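PDB 1LM5: subdomain of Desmoplakin Carboxy-Terminal domain (DPCT) from Homo sapiens, which probably helps tether intermediate filaments to desmosomes, as a plakin-repeat fragment of the carboxy-terminal region that binds these filaments. Local coordinates for residues B[122-127]-B[160-165]. Sequence-based numbering, arbitrary orientation.
Sequences QYLTGG and SSYAKI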
loop_
_atom_site.group_PDB
_atom_site.type_symbol
_atom_site.label_atom_id
_atom_site.label_comp_id
_atom_site.label_asym_id
_atom_site.label_seq_id
_atom_site.Cartn_x
_atom_site.Cartn_y
_atom_site.Cartn_z
ATOM N N GLN B 122 -4.799 7.898 -8.392
ATOM C CA GLN B 122 -3.823 7.389 -7.440
ATOM C C GLN B 122 -3.409 8.487 -6.480
ATOM O O GLN B 122 -3.446 8.315 -5.264
ATOM C CB GLN B 122 -2.594 6.839 -8.176
ATOM C CG GLN B 122 -2.908 5.650 -9.074
ATOM C CD GLN B 122 -1.710 5.187 -9.890
ATOM O OE1 GLN B 122 -0.683 5.866 -9.954
ATOM N NE2 GLN B 122 -1.849 4.031 -10.534
ATOM N N TYR B 123 -3.027 9.627 -7.038
ATOM C CA TYR B 123 -2.588 10.747 -6.235
ATOM C C TYR B 123 -3.577 11.097 -5.131
ATOM O O TYR B 123 -3.212 11.195 -3.959
ATOM C CB TYR B 123 -2.368 11.959 -7.131
ATOM C CG TYR B 123 -1.774 13.118 -6.388
ATOM C CD1 TYR B 123 -0.420 13.149 -6.091
ATOM C CD2 TYR B 123 -2.576 14.170 -5.941
ATOM C CE1 TYR B 123 0.124 14.195 -5.371
ATOM C CE2 TYR B 123 -2.039 15.218 -5.223
ATOM C CZ TYR B 123 -0.689 15.225 -4.939
ATOM O OH TYR B 123 -0.140 16.257 -4.215
ATOM N N LEU B 124 -4.833 11.282 -5.521
ATOM C CA LEU B 124 -5.898 11.637 -4.599
ATOM C C LEU B 124 -6.181 10.591 -3.542
ATOM O O LEU B 124 -6.765 10.902 -2.515
ATOM C CB LEU B 124 -7.195 11.908 -5.365
ATOM C CG LEU B 124 -7.263 13.219 -6.147
ATOM C CD1 LEU B 124 -8.512 13.219 -7.017
ATOM C CD2 LEU B 124 -7.258 14.401 -5.180
ATOM N N THR B 125 -5.764 9.358 -3.785
ATOM C CA THR B 125 -6.040 8.305 -2.826
ATOM C C THR B 125 -4.822 7.803 -2.068
ATOM O O THR B 125 -4.814 6.678 -1.574
ATOM C CB THR B 125 -6.739 7.123 -3.510
ATOM O OG1 THR B 125 -5.963 6.682 -4.635
ATOM C CG2 THR B 125 -8.137 7.551 -3.998
ATOM N N GLY B 126 -3.793 8.633 -1.972
ATOM C CA GLY B 126 -2.625 8.211 -1.225
ATOM C C GLY B 126 -1.290 8.445 -1.892
ATOM O O GLY B 126 -0.290 8.645 -1.209
ATOM N N GLY B 127 -1.261 8.420 -3.218
ATOM C CA GLY B 127 -0.008 8.637 -3.905
ATOM C C GLY B 127 0.099 7.766 -5.128
ATOM O O GLY B 127 -0.586 6.750 -5.240
ATOM N N SER B 160 -7.372 21.127 -7.139
ATOM C CA SER B 160 -8.483 22.017 -7.433
ATOM C C SER B 160 -8.690 22.191 -8.927
ATOM O O SER B 160 -9.809 22.426 -9.378
ATOM C CB SER B 160 -8.246 23.390 -6.794
ATOM O OG SER B 160 -8.093 23.277 -5.390
ATOM N N SER B 161 -7.617 22.055 -9.698
ATOM C CA SER B 161 -7.705 22.231 -11.143
ATOM C C SER B 161 -7.838 20.949 -11.969
ATOM O O SER B 161 -7.662 20.975 -13.189
ATOM C CB SER B 161 -6.497 23.028 -11.640
ATOM O OG SER B 161 -5.295 22.321 -11.388
ATOM N N TYR B 162 -8.144 19.834 -11.324
ATOM C CA TYR B 162 -8.312 18.585 -12.062
ATOM C C TYR B 162 -9.495 18.696 -13.014
ATOM O O TYR B 162 -10.513 19.310 -12.688
ATOM C CB TYR B 162 -8.583 17.418 -11.118
ATOM C CG TYR B 162 -7.385 16.858 -10.399
ATOM C CD1 TYR B 162 -7.509 15.708 -9.622
ATOM C CD2 TYR B 162 -6.133 17.472 -10.478
ATOM C CE1 TYR B 162 -6.429 15.180 -8.938
ATOM C CE2 TYR B 162 -5.042 16.951 -9.793
ATOM C CZ TYR B 162 -5.195 15.808 -9.025
ATOM O OH TYR B 162 -4.132 15.297 -8.314
ATOM N N ALA B 163 -9.369 18.074 -14.180
ATOM C CA ALA B 163 -10.431 18.100 -15.170
ATOM C C ALA B 163 -11.700 17.493 -14.571
ATOM O O ALA B 163 -11.632 16.530 -13.819
ATOM C CB ALA B 163 -10.004 17.316 -16.397
ATOM N N LYS B 164 -12.851 18.064 -14.901
ATOM C CA LYS B 164 -14.132 17.557 -14.394
ATOM C C LYS B 164 -14.514 16.365 -15.263
ATOM O O LYS B 164 -15.372 16.461 -16.141
ATOM C CB LYS B 164 -15.198 18.650 -14.490
ATOM C CG LYS B 164 -14.805 19.967 -13.819
ATOM C CD LYS B 164 -14.512 19.780 -12.329
ATOM C CE LYS B 164 -14.250 21.107 -11.626
ATOM N NZ LYS B 164 -13.924 20.929 -10.172
ATOM N N ILE B 165 -13.866 15.235 -15.008
ATOM C CA ILE B 165 -14.079 14.029 -15.795
ATOM C C ILE B 165 -15.271 13.187 -15.379
ATOM O O ILE B 165 -15.561 12.171 -16.005
ATOM C CB ILE B 165 -12.826 13.135 -15.751
ATOM C CG1 ILE B 165 -12.582 12.665 -14.315
ATOM C CG2 ILE B 165 -11.620 13.911 -16.267
ATOM C CD1 ILE B 165 -11.399 11.731 -14.170
#
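At the C-terminal part of helix 112-124, in this plakin-repeat domain, Tyr123 and Leu124 receive the ring of Tyr162, which reaches in from the loop joining helix 150-157 to strand 166-167. The two backbones stay well apart, with 10.5 Å between the CA atoms of Leu124 and Tyr162, and side chains from both segments bridge that gap, Tyr162 covering a little more than half of it. Its CG lies anti to its own carbonyl carbon (chi1 -78°), and from there the ring extends to the helix end with the hydroxyl leading.

Leu124 runs alongside in the opposite sense and meets an edge of the ring rather than a face: its CD1 is 3.4 Å from Tyr162 CE1, near the ring plane, and its CG is 3.5 Å from the same CE1. Tyr123 lies across the phenol end. With its CG anti to the backbone N (chi1 -174°), its side chain crosses that of Tyr162 at about a right angle and brings CD2 to 3.1 Å from Tyr162 OH. The hydroxyl approaches the Tyr123 ring obliquely, in van der Waals contact. The polar partner of Tyr162 OH is instead the carbonyl O of Leu156, so the phenol also ties its loop to helix 150-157.

Beyond the contact, Leu124 packs on Tyr177, Lys178 and Ile181 of helix 177-183, while Tyr123 makes a cation-pi interaction with Arg151 of the second subunit. Gln122 O, in the last turn of the helix, accepts backbone bonds from Thr125 N and Gly127 N, which hold the turn that follows.

All three touching residues are buried; apolar packing along the ring edge, together with the hydrogen bond to Leu156, therefore lets Tyr162 fill an interior position without leaving its hydroxyl unsatisfied.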